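Local coordinates for protein dihydropyrimidinase (Brevibacillus agri, PDB 3SFW) that probably catalyses, as a zinc-dependent amidohydrolase, the reversible hydrolytic ring opening of dihydropyrimidines, at residues T78-F83 against H409-D414; I118-H123 against G450-R455. One frame throughout, in Å; residues are numbered along the deposited sequence.

Along the chain the segments alternate: 78-83, 118-123, 409-414, 450-455. Both contacts therefore bring a late part of the chain back onto an early part of the TIM-barrel fold. Contact 1 places a loop between strands 393-403 and 422-432 against helix 74-83; contact 2 lays a C-terminal segment along strand 119-124, whose other edge pairs with strand 86-93. Their centres are 18 Å apart, and the early halves meet directly, Thr-78 CB lying 3.7 Å from Ile-118 CG1. In contact 2 the side chain of His-123 comes to about 8 Å from a zinc ion. Together they fasten the late loop and the C-terminal segment to neighbouring helix and strand elements of the barrel.

Contact 1: residues T78-F83 against H409-D414; sequences TKAAAF and HHMNVD
Phe-83 and His-410 form a face-to-face aromatic stack, the main element of a partly buried contact between the end of helix 74-83 and the loop that joins strands 393-403 and 422-432. The helix links strands 49-59 and 86-93, two parallel neighbours, in a beta-alpha-beta crossover of the amidohydrolase barrel. The two ring planes differ by only 4°, and their centroids are 3.5 Å apart. The overlap is uneven: Phe-83 CG sits over the centre of the imidazole, while His-410 CD2 lies over the phenyl face toward its rim, 3.4 Å from Phe-83 CE1. His-410 CG is anti to its own carbonyl carbon (chi1 -55°), which starts the imidazole off beside the backbone N.

One helical turn earlier, Ala-80 points its methyl at the loop. Ala-80 CB is 3.5 Å from Met-411 CG and also rests on the backbone where His-410 joins Met-411, so helix and loop come close here. Lys-79 takes part through water: its NZ donates to water 1 at 2.8 Å, and that water donates in turn to His-410 O. NZ and His-410 O are 4.5 Å apart, and the water spans that distance. Within the loop, His-409 NE2 donates to Val-413 O at 3.1 Å, with the acceptor in the plane of the imidazole, and this pins the two ends of the bend through Asn-412, the centre of an inverse gamma turn.

Glu-343 accepts a hydrogen bond from His-410 N, and backbone N and O of Asn-412 bond to Asp-72 and Ser-71 side chains, just ahead of helix 74-83. Phe-83 also packs on Phe-443 and Val-438 of strands 442-443 and 435-439, while Ala-81 touches Thr-86 of barrel strand 86-93.

Contact 2: residues I118-H123 against G450-R455; sequences IDYGFH and GRYVKR
Tyr-120 presents a ring face to the backbone of Tyr-452: Tyr-452 CA stands 3.8 Å from the centroid of the Tyr-120 ring, 16° off its normal, a CH-pi contact. The two tyrosine side chains cross at about a right angle, their rings inclined at 57°, and Tyr-452 CE1 goes on to meet Phe-122 CD2 at 3.6 Å, completing an aromatic cluster. The segments run roughly parallel and join in a single beta bridge, with Tyr-120 N donating to Arg-451 O and Val-453 N to Tyr-120 O. An alanine in place of Tyr-120 would probably open a gap over Tyr-452 CA and leave water 2, which joins Tyr-120 OH to Gly-450 O, without one of its mates.

Arg-451 N meets Asp-119 OD1 at 2.9 Å from above the carboxylate plane; salt bridges to Lys-382 and Arg-433 are likely to keep that aspartate ionised. Water 3 accepts from Phe-122 N and Arg-455 NE and donates to Val-453 O and to Tyr-452 OH, which also bonds to Glu-144 O. Arg-455 NH1 serves both Phe-122 O, at 2.8 Å, and Ser-148. Buried polar groups are thus largely paired, but Ile-118 O lacks a hydrogen-bond partner and is met by Gly-450 CA.

Contact 1: residues T78-F83 against H409-D414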
loop_
_atom_site.group_PDB
_atom_site.type_symbol
_atom_site.label_atom_id
_atom_site.label_comp_id
_atom_site.label_asym_id
_atom_site.label_seq_id
_atom_site.Cartn_x
_atom_site.Cartn_y
_atom_site.Cartn_z
ATOM N N THR A 78 4.713 -41.530 -7.727
ATOM C CA THR A 78 5.780 -41.132 -8.680
ATOM C C THR A 78 5.453 -41.573 -10.092
ATOM O O THR A 78 5.783 -40.889 -11.057
ATOM C CB THR A 78 7.211 -41.606 -8.273
ATOM O OG1 THR A 78 7.277 -43.041 -8.203
ATOM C CG2 THR A 78 7.599 -40.978 -6.939
ATOM N N LYS A 79 4.747 -42.711 -10.237
ATOM C CA LYS A 79 4.383 -43.137 -11.588
ATOM C C LYS A 79 3.373 -42.130 -12.176
ATOM O O LYS A 79 3.463 -41.742 -13.355
ATOM C CB LYS A 79 3.811 -44.573 -11.598
ATOM C CG LYS A 79 3.385 -45.045 -12.942
ATOM C CD LYS A 79 3.355 -46.611 -12.975
ATOM C CE LYS A 79 2.465 -47.139 -11.835
ATOM N NZ LYS A 79 1.025 -46.956 -12.080
ATOM N N ALA A 80 2.420 -41.693 -11.350
ATOM C CA ALA A 80 1.411 -40.744 -11.798
ATOM C C ALA A 80 2.081 -39.385 -12.133
ATOM O O ALA A 80 1.778 -38.759 -13.129
ATOM C CB ALA A 80 0.360 -40.566 -10.693
ATOM N N ALA A 81 3.038 -38.977 -11.314
ATOM C CA ALA A 81 3.796 -37.742 -11.595
ATOM C C ALA A 81 4.452 -37.864 -12.964
ATOM O O ALA A 81 4.370 -36.934 -13.785
ATOM C CB ALA A 81 4.883 -37.521 -10.513
ATOM N N ALA A 82 5.098 -38.998 -13.219
ATOM C CA ALA A 82 5.814 -39.175 -14.498
ATOM C C ALA A 82 4.826 -39.141 -15.678
ATOM O O ALA A 82 5.074 -38.489 -16.694
ATOM C CB ALA A 82 6.612 -40.511 -14.507
ATOM N N PHE A 83 3.679 -39.814 -15.550
ATOM C CA PHE A 83 2.714 -39.732 -16.649
ATOM C C PHE A 83 2.304 -38.273 -16.891
ATOM O O PHE A 83 1.773 -37.972 -17.958
ATOM C CB PHE A 83 1.490 -40.591 -16.374
ATOM C CG PHE A 83 1.656 -42.027 -16.828
ATOM C CD1 PHE A 83 1.884 -43.039 -15.883
ATOM C CD2 PHE A 83 1.561 -42.364 -18.187
ATOM C CE1 PHE A 83 1.973 -44.378 -16.286
ATOM C CE2 PHE A 83 1.721 -43.701 -18.622
ATOM C CZ PHE A 83 1.886 -44.712 -17.666
ATOM N N HIS A 409 -6.581 -41.426 -15.817
ATOM C CA HIS A 409 -5.458 -41.004 -14.948
ATOM C C HIS A 409 -4.708 -42.202 -14.323
ATOM O O HIS A 409 -5.119 -43.370 -14.478
ATOM C CB HIS A 409 -5.842 -39.869 -13.940
ATOM C CG HIS A 409 -6.611 -40.309 -12.714
ATOM N ND1 HIS A 409 -7.325 -39.409 -11.940
ATOM C CD2 HIS A 409 -6.652 -41.488 -12.042
ATOM C CE1 HIS A 409 -7.795 -40.019 -10.865
ATOM N NE2 HIS A 409 -7.392 -41.279 -10.895
ATOM N N HIS A 410 -3.587 -41.930 -13.677
ATOM C CA HIS A 410 -2.757 -43.006 -13.112
ATOM C C HIS A 410 -2.581 -42.895 -11.600
ATOM O O HIS A 410 -1.911 -43.754 -10.978
ATOM C CB HIS A 410 -1.403 -43.042 -13.830
ATOM C CG HIS A 410 -1.524 -43.181 -15.316
ATOM N ND1 HIS A 410 -1.830 -42.103 -16.129
ATOM C CD2 HIS A 410 -1.434 -44.265 -16.132
ATOM C CE1 HIS A 410 -1.899 -42.516 -17.389
ATOM N NE2 HIS A 410 -1.707 -43.826 -17.413
ATOM N N MET A 411 -3.149 -41.837 -10.996
ATOM C CA MET A 411 -3.135 -41.705 -9.531
ATOM C C MET A 411 -4.007 -42.800 -8.898
ATOM O O MET A 411 -5.037 -43.185 -9.490
ATOM C CB MET A 411 -3.630 -40.318 -9.109
ATOM C CG MET A 411 -2.723 -39.195 -9.647
ATOM S SD MET A 411 -3.445 -37.582 -9.363
ATOM C CE MET A 411 -4.854 -37.654 -10.546
ATOM N N ASN A 412 -3.527 -43.393 -7.801
ATOM C CA ASN A 412 -4.282 -44.485 -7.194
ATOM C C ASN A 412 -5.408 -43.902 -6.325
ATOM O O ASN A 412 -5.360 -43.989 -5.097
ATOM C CB ASN A 412 -3.361 -45.423 -6.392
ATOM C CG ASN A 412 -4.064 -46.714 -5.972
ATOM O OD1 ASN A 412 -5.137 -47.048 -6.505
ATOM N ND2 ASN A 412 -3.549 -47.362 -4.935
ATOM N N VAL A 413 -6.442 -43.338 -6.980
ATOM C CA VAL A 413 -7.538 -42.656 -6.278
ATOM C C VAL A 413 -8.752 -42.712 -7.181
ATOM O O VAL A 413 -8.617 -42.744 -8.393
ATOM C CB VAL A 413 -7.207 -41.153 -6.008
ATOM C CG1 VAL A 413 -8.098 -40.572 -4.895
ATOM C CG2 VAL A 413 -5.753 -41.003 -5.623
ATOM N N ASP A 414 -9.950 -42.751 -6.583
ATOM C CA ASP A 414 -11.179 -43.034 -7.353
ATOM C C ASP A 414 -11.872 -41.826 -7.943
ATOM O O ASP A 414 -13.006 -41.946 -8.412
ATOM C CB ASP A 414 -12.189 -43.807 -6.485
ATOM C CG ASP A 414 -12.579 -43.061 -5.235
ATOM O OD1 ASP A 414 -12.227 -41.884 -5.097
ATOM O OD2 ASP A 414 -13.380 -43.589 -4.419
HETATM O O HOH W 1 0.498 -44.536 -10.854
#

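Contact 2: residues I118-H123 against G450-R455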
loop_
_atom_site.group_PDB
_atom_site.type_symbol
_atom_site.label_atom_id
_atom_site.label_comp_id
_atom_site.label_asym_id
_atom_site.label_seq_id
_atom_site.Cartn_x
_atom_site.Cartn_y
_atom_site.Cartn_z
ATOM N N ILE A 118 10.801 -42.226 -10.182
ATOM C CA ILE A 118 11.580 -41.040 -10.550
ATOM C C ILE A 118 12.178 -40.446 -9.294
ATOM O O ILE A 118 11.991 -40.963 -8.177
ATOM C CB ILE A 118 10.721 -39.967 -11.282
ATOM C CG1 ILE A 118 9.370 -39.817 -10.614
ATOM C CG2 ILE A 118 10.421 -40.387 -12.712
ATOM C CD1 ILE A 118 9.157 -38.651 -9.858
ATOM N N ASP A 119 13.006 -39.403 -9.458
ATOM C CA ASP A 119 13.855 -38.958 -8.376
ATOM C C ASP A 119 13.087 -38.143 -7.336
ATOM O O ASP A 119 12.037 -37.567 -7.649
ATOM C CB ASP A 119 15.022 -38.143 -8.909
ATOM C CG ASP A 119 16.034 -39.012 -9.628
ATOM O OD1 ASP A 119 15.765 -40.245 -9.727
ATOM O OD2 ASP A 119 17.075 -38.505 -10.095
ATOM N N TYR A 120 13.605 -38.102 -6.105
ATOM C CA TYR A 120 12.847 -37.486 -4.997
ATOM C C TYR A 120 13.797 -36.855 -4.002
ATOM O O TYR A 120 14.857 -37.436 -3.669
ATOM C CB TYR A 120 11.940 -38.513 -4.279
ATOM C CG TYR A 120 12.685 -39.752 -3.786
ATOM C CD1 TYR A 120 12.966 -40.825 -4.663
ATOM C CD2 TYR A 120 13.094 -39.851 -2.430
ATOM C CE1 TYR A 120 13.756 -41.931 -4.233
ATOM C CE2 TYR A 120 13.851 -40.942 -1.995
ATOM C CZ TYR A 120 14.139 -41.993 -2.880
ATOM O OH TYR A 120 14.896 -43.064 -2.418
ATOM N N GLY A 121 13.350 -35.755 -3.404
ATOM C CA GLY A 121 14.011 -35.254 -2.236
ATOM C C GLY A 121 13.002 -35.200 -1.127
ATOM O O GLY A 121 11.799 -35.528 -1.338
ATOM N N PHE A 122 13.466 -34.810 0.065
ATOM C CA PHE A 122 12.567 -34.567 1.179
ATOM C C PHE A 122 12.719 -33.146 1.713
ATOM O O PHE A 122 13.840 -32.655 1.880
ATOM C CB PHE A 122 12.853 -35.542 2.351
ATOM C CG PHE A 122 12.650 -36.998 2.000
ATOM C CD1 PHE A 122 11.542 -37.424 1.233
ATOM C CD2 PHE A 122 13.571 -37.947 2.440
ATOM C CE1 PHE A 122 11.415 -38.710 0.840
ATOM C CE2 PHE A 122 13.443 -39.291 2.036
ATOM C CZ PHE A 122 12.358 -39.677 1.280
ATOM N N HIS A 123 11.586 -32.549 2.134
ATOM C CA HIS A 123 11.607 -31.446 3.129
ATOM C C HIS A 123 11.440 -32.054 4.528
ATOM O O HIS A 123 10.929 -33.158 4.667
ATOM C CB HIS A 123 10.431 -30.458 2.917
ATOM C CG HIS A 123 10.156 -30.109 1.490
ATOM N ND1 HIS A 123 10.971 -29.265 0.737
ATOM C CD2 HIS A 123 9.095 -30.422 0.703
ATOM C CE1 HIS A 123 10.402 -29.087 -0.446
ATOM N NE2 HIS A 123 9.309 -29.843 -0.514
ATOM N N GLY A 450 13.982 -44.668 -9.344
ATOM C CA GLY A 450 14.175 -43.322 -8.806
ATOM C C GLY A 450 15.212 -43.294 -7.718
ATOM O O GLY A 450 15.435 -44.295 -7.029
ATOM N N ARG A 451 15.936 -42.173 -7.632
ATOM C CA ARG A 451 16.985 -41.978 -6.609
ATOM C C ARG A 451 16.720 -40.753 -5.742
ATOM O O ARG A 451 16.126 -39.769 -6.190
ATOM C CB ARG A 451 18.380 -41.812 -7.239
ATOM C CG ARG A 451 18.753 -43.020 -8.096
ATOM C CD ARG A 451 20.232 -43.288 -8.061
ATOM N NE ARG A 451 20.958 -42.309 -8.842
ATOM C CZ ARG A 451 21.694 -42.605 -9.917
ATOM N NH1 ARG A 451 22.303 -41.631 -10.583
ATOM N NH2 ARG A 451 21.816 -43.863 -10.330
ATOM N N TYR A 452 17.188 -40.841 -4.504
ATOM C CA TYR A 452 17.074 -39.734 -3.550
ATOM C C TYR A 452 18.024 -38.640 -3.996
ATOM O O TYR A 452 19.170 -38.927 -4.380
ATOM C CB TYR A 452 17.473 -40.209 -2.124
ATOM C CG TYR A 452 17.516 -39.054 -1.133
ATOM C CD1 TYR A 452 16.329 -38.437 -0.720
ATOM C CD2 TYR A 452 18.734 -38.600 -0.574
ATOM C CE1 TYR A 452 16.341 -37.359 0.169
ATOM C CE2 TYR A 452 18.756 -37.489 0.270
ATOM C CZ TYR A 452 17.562 -36.891 0.650
ATOM O OH TYR A 452 17.550 -35.845 1.523
ATOM N N VAL A 453 17.575 -37.392 -3.906
ATOM C CA VAL A 453 18.424 -36.237 -4.267
ATOM C C VAL A 453 18.854 -35.476 -3.027
ATOM O O VAL A 453 17.999 -35.057 -2.232
ATOM C CB VAL A 453 17.637 -35.263 -5.186
ATOM C CG1 VAL A 453 18.539 -34.053 -5.574
ATOM C CG2 VAL A 453 17.206 -36.035 -6.440
ATOM N N LYS A 454 20.165 -35.435 -2.769
ATOM C CA LYS A 454 20.707 -34.672 -1.618
ATOM C C LYS A 454 20.874 -33.227 -2.058
ATOM O O LYS A 454 21.554 -32.965 -3.057
ATOM C CB LYS A 454 22.093 -35.241 -1.169
ATOM C CG LYS A 454 22.038 -36.490 -0.257
ATOM C CD LYS A 454 23.471 -36.888 0.241
ATOM C CE LYS A 454 23.503 -37.606 1.642
ATOM N NZ LYS A 454 22.324 -38.481 1.999
ATOM N N ARG A 455 20.135 -32.312 -1.431
ATOM C CA ARG A 455 20.032 -30.962 -1.953
ATOM C C ARG A 455 21.004 -30.003 -1.336
ATOM O O ARG A 455 21.469 -30.208 -0.201
ATOM C CB ARG A 455 18.577 -30.490 -1.782
ATOM C CG ARG A 455 17.643 -31.454 -2.571
ATOM C CD ARG A 455 16.132 -31.107 -2.434
ATOM N NE ARG A 455 15.684 -31.183 -1.039
ATOM C CZ ARG A 455 15.348 -30.121 -0.307
ATOM N NH1 ARG A 455 14.925 -30.297 0.956
ATOM N NH2 ARG A 455 15.393 -28.877 -0.850
HETATM O O HOH W 2 15.821 -44.799 -4.097
HETATM O O HOH W 3 16.275 -33.935 -0.348
#